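Long-range contact in WZI (Escherichia coli, PDB 2YNK), which is an outer membrane beta-barrel lectin that binds carbohydrate and underpins assembly of the group 1 capsule: residues W189-S200 / K212-P222. Numbering follows the deposited sequence.
Sequences WVGPWQYQISAS and KIIGGRFTFSP. With HEX (hexane), chain S.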
ATOM      1  N   TRP A 189      11.470  20.504 -16.699  1.00 65.89           N
ATOM      2  CA  TRP A 189      10.348  19.801 -17.329  1.00 65.01           C
ATOM      3  C   TRP A 189       9.932  18.558 -16.582  1.00 64.18           C
ATOM      4  O   TRP A 189       8.759  18.201 -16.597  1.00 65.51           O
ATOM      5  CB  TRP A 189      10.670  19.455 -18.781  1.00 64.28           C
ATOM      6  CG  TRP A 189      11.910  18.623 -18.928  1.00 63.59           C
ATOM      7  CD1 TRP A 189      13.219  19.067 -19.025  1.00 64.97           C
ATOM      8  CD2 TRP A 189      12.000  17.167 -18.975  1.00 63.61           C
ATOM      9  NE1 TRP A 189      14.085  18.016 -19.135  1.00 64.49           N
ATOM     10  CE2 TRP A 189      13.419  16.849 -19.108  1.00 63.66           C
ATOM     11  CE3 TRP A 189      11.079  16.129 -18.917  1.00 64.11           C
ATOM     12  CZ2 TRP A 189      13.876  15.543 -19.182  1.00 63.57           C
ATOM     13  CZ3 TRP A 189      11.549  14.813 -18.995  1.00 63.22           C
ATOM     14  CH2 TRP A 189      12.915  14.530 -19.123  1.00 63.09           C
ATOM     15  N   VAL A 190      10.876  17.901 -15.911  1.00 63.14           N
ATOM     16  CA  VAL A 190      10.605  16.656 -15.175  1.00 61.79           C
ATOM     17  C   VAL A 190       9.435  16.792 -14.188  1.00 60.38           C
ATOM     18  O   VAL A 190       8.613  15.886 -14.064  1.00 58.12           O
ATOM     19  CB  VAL A 190      11.872  16.159 -14.429  1.00 61.45           C
ATOM     20  CG1 VAL A 190      11.537  15.033 -13.458  1.00 58.73           C
ATOM     21  CG2 VAL A 190      12.930  15.710 -15.432  1.00 60.65           C
ATOM     22  N   GLY A 191       9.354  17.929 -13.504  1.00 59.94           N
ATOM     23  CA  GLY A 191       8.271  18.179 -12.553  1.00 58.02           C
ATOM     24  C   GLY A 191       8.568  17.582 -11.191  1.00 55.75           C
ATOM     25  O   GLY A 191       9.704  17.198 -10.923  1.00 53.34           O
ATOM     26  N   PRO A 192       7.549  17.511 -10.313  1.00 55.56           N
ATOM     27  CA  PRO A 192       7.760  16.893  -9.011  1.00 54.20           C
ATOM     28  C   PRO A 192       8.149  15.445  -9.212  1.00 52.85           C
ATOM     29  O   PRO A 192       7.529  14.744 -10.015  1.00 51.41           O
ATOM     30  CB  PRO A 192       6.386  16.996  -8.329  1.00 54.39           C
ATOM     31  CG  PRO A 192       5.647  18.047  -9.089  1.00 55.62           C
ATOM     32  CD  PRO A 192       6.144  17.910 -10.499  1.00 56.51           C
ATOM     33  N   TRP A 193       9.195  15.025  -8.520  1.00 51.39           N
ATOM     34  CA  TRP A 193       9.737  13.707  -8.700  1.00 50.79           C
ATOM     35  C   TRP A 193      10.122  13.154  -7.362  1.00 50.93           C
ATOM     36  O   TRP A 193      10.311  13.912  -6.406  1.00 50.53           O
ATOM     37  CB  TRP A 193      10.922  13.748  -9.660  1.00 51.62           C
ATOM     38  CG  TRP A 193      12.163  14.386  -9.099  1.00 52.13           C
ATOM     39  CD1 TRP A 193      12.521  15.725  -9.151  1.00 53.87           C
ATOM     40  CD2 TRP A 193      13.259  13.728  -8.389  1.00 53.16           C
ATOM     41  NE1 TRP A 193      13.720  15.933  -8.531  1.00 54.74           N
ATOM     42  CE2 TRP A 193      14.216  14.781  -8.051  1.00 53.64           C
ATOM     43  CE3 TRP A 193      13.530  12.419  -7.999  1.00 53.40           C
ATOM     44  CZ2 TRP A 193      15.384  14.519  -7.365  1.00 53.64           C
ATOM     45  CZ3 TRP A 193      14.721  12.163  -7.308  1.00 52.81           C
ATOM     46  CH2 TRP A 193      15.622  13.189  -6.999  1.00 53.62           C
ATOM     47  N   GLN A 194      10.211  11.827  -7.278  1.00 48.67           N
ATOM     48  CA  GLN A 194      10.534  11.157  -6.029  1.00 48.30           C
ATOM     49  C   GLN A 194      11.211   9.810  -6.263  1.00 50.14           C
ATOM     50  O   GLN A 194      10.893   9.086  -7.222  1.00 48.65           O
ATOM     51  CB  GLN A 194       9.268  10.963  -5.197  1.00 46.44           C
ATOM     52  CG  GLN A 194       9.390  10.023  -4.000  1.00 44.63           C
ATOM     53  CD  GLN A 194      10.316  10.537  -2.907  1.00 44.17           C
ATOM     54  OE1 GLN A 194      11.481  10.861  -3.153  1.00 42.77           O
ATOM     55  NE2 GLN A 194       9.807  10.575  -1.678  1.00 42.81           N
ATOM     56  N   TYR A 195      12.149   9.492  -5.373  1.00 50.64           N
ATOM     57  CA  TYR A 195      12.792   8.204  -5.362  1.00 50.69           C
ATOM     58  C   TYR A 195      12.496   7.513  -4.041  1.00 50.55           C
ATOM     59  O   TYR A 195      12.283   8.154  -3.011  1.00 48.35           O
ATOM     60  CB  TYR A 195      14.303   8.348  -5.577  1.00 52.18           C
ATOM     61  CG  TYR A 195      15.070   8.793  -4.354  1.00 54.40           C
ATOM     62  CD1 TYR A 195      15.243  10.140  -4.072  1.00 56.33           C
ATOM     63  CD2 TYR A 195      15.628   7.866  -3.478  1.00 55.47           C
ATOM     64  CE1 TYR A 195      15.944  10.555  -2.952  1.00 57.28           C
ATOM     65  CE2 TYR A 195      16.328   8.271  -2.354  1.00 56.78           C
ATOM     66  CZ  TYR A 195      16.479   9.619  -2.091  1.00 57.89           C
ATOM     67  OH  TYR A 195      17.176  10.023  -0.975  1.00 59.90           O
ATOM     68  N   GLN A 196      12.468   6.187  -4.085  1.00 52.02           N
ATOM     69  CA  GLN A 196      12.525   5.384  -2.870  1.00 50.55           C
ATOM     70  C   GLN A 196      13.494   4.248  -3.102  1.00 51.04           C
ATOM     71  O   GLN A 196      13.409   3.546  -4.109  1.00 53.46           O
ATOM     72  CB  GLN A 196      11.146   4.840  -2.493  1.00 49.66           C
ATOM     73  CG  GLN A 196      11.071   4.342  -1.058  1.00 49.45           C
ATOM     74  CD  GLN A 196       9.755   3.674  -0.749  1.00 49.18           C
ATOM     75  OE1 GLN A 196       9.603   2.460  -0.922  1.00 50.09           O
ATOM     76  NE2 GLN A 196       8.787   4.458  -0.310  1.00 48.40           N
ATOM     77  N   ILE A 197      14.437   4.080  -2.189  1.00 51.89           N
ATOM     78  CA  ILE A 197      15.332   2.932  -2.244  1.00 51.36           C
ATOM     79  C   ILE A 197      15.152   2.181  -0.945  1.00 50.03           C
ATOM     80  O   ILE A 197      14.947   2.803   0.095  1.00 47.29           O
ATOM     81  CB  ILE A 197      16.805   3.341  -2.470  1.00 51.68           C
ATOM     82  CG1 ILE A 197      17.343   4.174  -1.306  1.00 51.61           C
ATOM     83  CG2 ILE A 197      16.939   4.132  -3.768  1.00 51.86           C
ATOM     84  CD1 ILE A 197      18.719   4.756  -1.567  1.00 52.09           C
ATOM     85  N   SER A 198      15.181   0.849  -1.009  1.00 51.30           N
ATOM     86  CA  SER A 198      15.140   0.028   0.212  1.00 50.65           C
ATOM     87  C   SER A 198      15.958  -1.250   0.106  1.00 49.90           C
ATOM     88  O   SER A 198      16.005  -1.896  -0.955  1.00 48.38           O
ATOM     89  CB  SER A 198      13.695  -0.304   0.618  1.00 50.98           C
ATOM     90  OG  SER A 198      13.018  -1.048  -0.379  1.00 52.70           O
ATOM     91  N   ALA A 199      16.614  -1.587   1.217  1.00 49.83           N
ATOM     92  CA  ALA A 199      17.291  -2.883   1.388  1.00 49.77           C
ATOM     93  C   ALA A 199      16.745  -3.551   2.651  1.00 48.38           C
ATOM     94  O   ALA A 199      16.810  -2.975   3.734  1.00 47.05           O
ATOM     95  CB  ALA A 199      18.795  -2.703   1.473  1.00 48.84           C
ATOM     96  N   SER A 200      16.192  -4.754   2.487  1.00 49.28           N
ATOM     97  CA  SER A 200      15.449  -5.461   3.538  1.00 49.85           C
ATOM     98  C   SER A 200      15.850  -6.942   3.629  1.00 49.92           C
ATOM     99  O   SER A 200      16.432  -7.503   2.703  1.00 47.87           O
ATOM    100  CB  SER A 200      13.946  -5.373   3.261  1.00 51.69           C
ATOM    101  OG  SER A 200      13.470  -4.033   3.283  1.00 54.92           O
ATOM    102  N   LYS A 212      17.501 -11.162   0.901  1.00 45.44           N
ATOM    103  CA  LYS A 212      17.342  -9.731   0.866  1.00 45.93           C
ATOM    104  C   LYS A 212      16.385  -9.356  -0.241  1.00 47.22           C
ATOM    105  O   LYS A 212      16.372  -9.980  -1.301  1.00 47.11           O
ATOM    106  CB  LYS A 212      18.683  -9.046   0.650  1.00 46.17           C
ATOM    107  CG  LYS A 212      19.836  -9.665   1.432  1.00 47.04           C
ATOM    108  CD  LYS A 212      19.551  -9.798   2.919  1.00 46.41           C
ATOM    109  CE  LYS A 212      20.766 -10.354   3.641  1.00 47.36           C
ATOM    110  NZ  LYS A 212      20.480 -10.540   5.087  1.00 47.48           N
ATOM    111  N   ILE A 213      15.563  -8.346   0.025  1.00 48.18           N
ATOM    112  CA  ILE A 213      14.839  -7.668  -1.029  1.00 48.78           C
ATOM    113  C   ILE A 213      15.464  -6.282  -1.132  1.00 48.33           C
ATOM    114  O   ILE A 213      15.408  -5.493  -0.192  1.00 48.19           O
ATOM    115  CB  ILE A 213      13.326  -7.606  -0.753  1.00 48.87           C
ATOM    116  CG1 ILE A 213      12.744  -9.019  -0.642  1.00 51.48           C
ATOM    117  CG2 ILE A 213      12.607  -6.868  -1.871  1.00 48.57           C
ATOM    118  CD1 ILE A 213      12.688  -9.792  -1.948  1.00 50.90           C
ATOM    119  N   ILE A 214      16.110  -6.021  -2.262  1.00 48.89           N
ATOM    120  CA  ILE A 214      16.704  -4.719  -2.540  1.00 51.32           C
ATOM    121  C   ILE A 214      15.958  -4.130  -3.720  1.00 50.78           C
ATOM    122  O   ILE A 214      15.660  -4.842  -4.687  1.00 50.85           O
ATOM    123  CB  ILE A 214      18.212  -4.834  -2.831  1.00 52.09           C
ATOM    124  CG1 ILE A 214      18.923  -5.370  -1.581  1.00 53.37           C
ATOM    125  CG2 ILE A 214      18.791  -3.485  -3.231  1.00 49.17           C
ATOM    126  CD1 ILE A 214      20.138  -6.213  -1.881  1.00 54.95           C
ATOM    127  N   GLY A 215      15.626  -2.846  -3.628  1.00 50.34           N
ATOM    128  CA  GLY A 215      14.721  -2.249  -4.604  1.00 51.09           C
ATOM    129  C   GLY A 215      14.778  -0.747  -4.756  1.00 51.33           C
ATOM    130  O   GLY A 215      15.289  -0.018  -3.895  1.00 52.03           O
ATOM    131  N   GLY A 216      14.219  -0.289  -5.866  1.00 50.41           N
ATOM    132  CA  GLY A 216      14.272   1.112  -6.231  1.00 50.87           C
ATOM    133  C   GLY A 216      13.017   1.497  -6.975  1.00 50.76           C
ATOM    134  O   GLY A 216      12.466   0.701  -7.746  1.00 50.68           O
ATOM    135  N   ARG A 217      12.561   2.716  -6.733  1.00 49.59           N
ATOM    136  CA  ARG A 217      11.391   3.236  -7.404  1.00 49.70           C
ATOM    137  C   ARG A 217      11.548   4.728  -7.676  1.00 50.21           C
ATOM    138  O   ARG A 217      12.068   5.477  -6.841  1.00 48.19           O
ATOM    139  CB  ARG A 217      10.151   2.987  -6.563  1.00 49.17           C
ATOM    140  CG  ARG A 217       8.944   3.769  -7.053  1.00 50.55           C
ATOM    141  CD  ARG A 217       7.673   3.345  -6.360  1.00 49.77           C
ATOM    142  NE  ARG A 217       6.533   4.081  -6.890  1.00 50.33           N
ATOM    143  CZ  ARG A 217       5.903   3.788  -8.024  1.00 51.97           C
ATOM    144  NH1 ARG A 217       6.303   2.762  -8.779  1.00 53.06           N
ATOM    145  NH2 ARG A 217       4.867   4.528  -8.408  1.00 51.47           N
ATOM    146  N   PHE A 218      11.078   5.140  -8.846  1.00 50.56           N
ATOM    147  CA  PHE A 218      11.188   6.516  -9.299  1.00 52.42           C
ATOM    148  C   PHE A 218       9.864   6.938  -9.906  1.00 52.67           C
ATOM    149  O   PHE A 218       9.240   6.163 -10.637  1.00 50.39           O
ATOM    150  CB  PHE A 218      12.288   6.640 -10.349  1.00 54.25           C
ATOM    151  CG  PHE A 218      12.521   8.045 -10.826  1.00 56.99           C
ATOM    152  CD1 PHE A 218      13.423   8.877 -10.173  1.00 57.46           C
ATOM    153  CD2 PHE A 218      11.849   8.539 -11.944  1.00 58.36           C
ATOM    154  CE1 PHE A 218      13.643  10.169 -10.620  1.00 56.97           C
ATOM    155  CE2 PHE A 218      12.068   9.829 -12.392  1.00 57.37           C
ATOM    156  CZ  PHE A 218      12.962  10.645 -11.726  1.00 57.65           C
ATOM    157  N   THR A 219       9.439   8.162  -9.595  1.00 52.96           N
ATOM    158  CA  THR A 219       8.242   8.741 -10.200  1.00 53.27           C
ATOM    159  C   THR A 219       8.451  10.209 -10.550  1.00 55.16           C
ATOM    160  O   THR A 219       9.244  10.908  -9.911  1.00 53.27           O
ATOM    161  CB  THR A 219       7.051   8.661  -9.250  1.00 51.93           C
ATOM    162  OG1 THR A 219       7.453   9.163  -7.980  1.00 53.75           O
ATOM    163  CG2 THR A 219       6.584   7.231  -9.088  1.00 52.48           C
ATOM    164  N   PHE A 220       7.731  10.670 -11.566  1.00 56.23           N
ATOM    165  CA  PHE A 220       7.741  12.081 -11.919  1.00 56.84           C
ATOM    166  C   PHE A 220       6.484  12.479 -12.663  1.00 58.04           C
ATOM    167  O   PHE A 220       5.870  11.658 -13.365  1.00 57.08           O
ATOM    168  CB  PHE A 220       8.985  12.454 -12.736  1.00 57.83           C
ATOM    169  CG  PHE A 220       8.975  11.943 -14.151  1.00 57.65           C
ATOM    170  CD1 PHE A 220       9.042  10.586 -14.413  1.00 57.72           C
ATOM    171  CD2 PHE A 220       8.919  12.822 -15.217  1.00 59.41           C
ATOM    172  CE1 PHE A 220       9.046  10.114 -15.711  1.00 58.63           C
ATOM    173  CE2 PHE A 220       8.925  12.361 -16.520  1.00 60.75           C
ATOM    174  CZ  PHE A 220       8.987  11.002 -16.768  1.00 60.50           C
ATOM    175  N   SER A 221       6.124  13.750 -12.496  1.00 59.16           N
ATOM    176  CA  SER A 221       4.934  14.328 -13.099  1.00 61.13           C
ATOM    177  C   SER A 221       5.305  15.532 -14.006  1.00 63.45           C
ATOM    178  O   SER A 221       5.390  16.678 -13.542  1.00 64.47           O
ATOM    179  CB  SER A 221       3.959  14.729 -11.990  1.00 60.66           C
ATOM    180  OG  SER A 221       2.630  14.759 -12.473  1.00 62.64           O
ATOM    181  N   PRO A 222       5.536  15.276 -15.304  1.00 62.73           N
ATOM    182  CA  PRO A 222       5.912  16.366 -16.205  1.00 65.03           C
ATOM    183  C   PRO A 222       4.812  17.422 -16.378  1.00 66.62           C
ATOM    184  O   PRO A 222       5.120  18.594 -16.591  1.00 66.82           O
ATOM    185  CB  PRO A 222       6.200  15.670 -17.543  1.00 64.47           C
ATOM    186  CG  PRO A 222       5.937  14.224 -17.352  1.00 63.68           C
ATOM    187  CD  PRO A 222       5.331  14.000 -16.006  1.00 62.94           C
TER
HETATM  188  C1  HEX S1018      19.791   8.588  -4.495  1.00 67.72           C
HETATM  189  C2  HEX S1018      19.849   9.865  -3.670  1.00 71.52           C
HETATM  190  C3  HEX S1018      19.400  11.102  -4.459  1.00 70.10           C
HETATM  191  C4  HEX S1018      20.008  12.366  -3.852  1.00 71.51           C
HETATM  192  C5  HEX S1018      19.695  13.638  -4.641  1.00 70.86           C
HETATM  193  C6  HEX S1018      20.528  14.798  -4.124  1.00 67.89           C
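Strands 193-200 and 212-221 run antiparallel, their short axes at 172°, and are joined by nine backbone hydrogen bonds from Ser221 N to Pro192 O (3.0 Å) through to Ile213 N and Ser200 O. The alternation general to beta strands here separates a largely apolar face from a mostly polar one, the pattern of outer membrane barrel walls. Trp193, Tyr195, Ile197, Phe218 and Phe220 form the former, probably outward, where bound alkanes suggest the lipid surface: octane touches Trp193, and hexane C2 lies over one face of the Tyr195 ring, 3.7 Å from Tyr195 CZ, while Tyr195 OH bonds Gln141. Phe218 holds CG anti to its own backbone N (chi1 -177°), which swings its ring toward Trp193; the Trp193 six-membered ring and the Phe218 ring are near parallel (24°) but slid apart, touching where Phe218 CE1 comes 3.5 Å from Trp193 CE3. Just before strand 193-200, Val190 crosses Phe220 at about a right angle, CG1 3.7 Å from Phe220 CB, while Val190 O lies in the Phe220 ring plane at its edge. Gly191 suits the loop because, at its positive phi, a side chain would jam against the preceding carbonyl O and hit Ser221 O. On the polar face, probably turned inward, Thr219 OG1 packs 3.8 Å from Gln194 CB, and bent Gln194 turns OE1 back to accept from Tyr195 N and Arg176 N. Gln196 and Arg217 form a hydrogen-bonded pair; Arg217 reaches Asp274 by a salt bridge and Thr29 by a hydrogen bond, Gln196 Trp152 and Gln175. The hairpin thus fits into the barrel wall between strands 170-176 and 226-236.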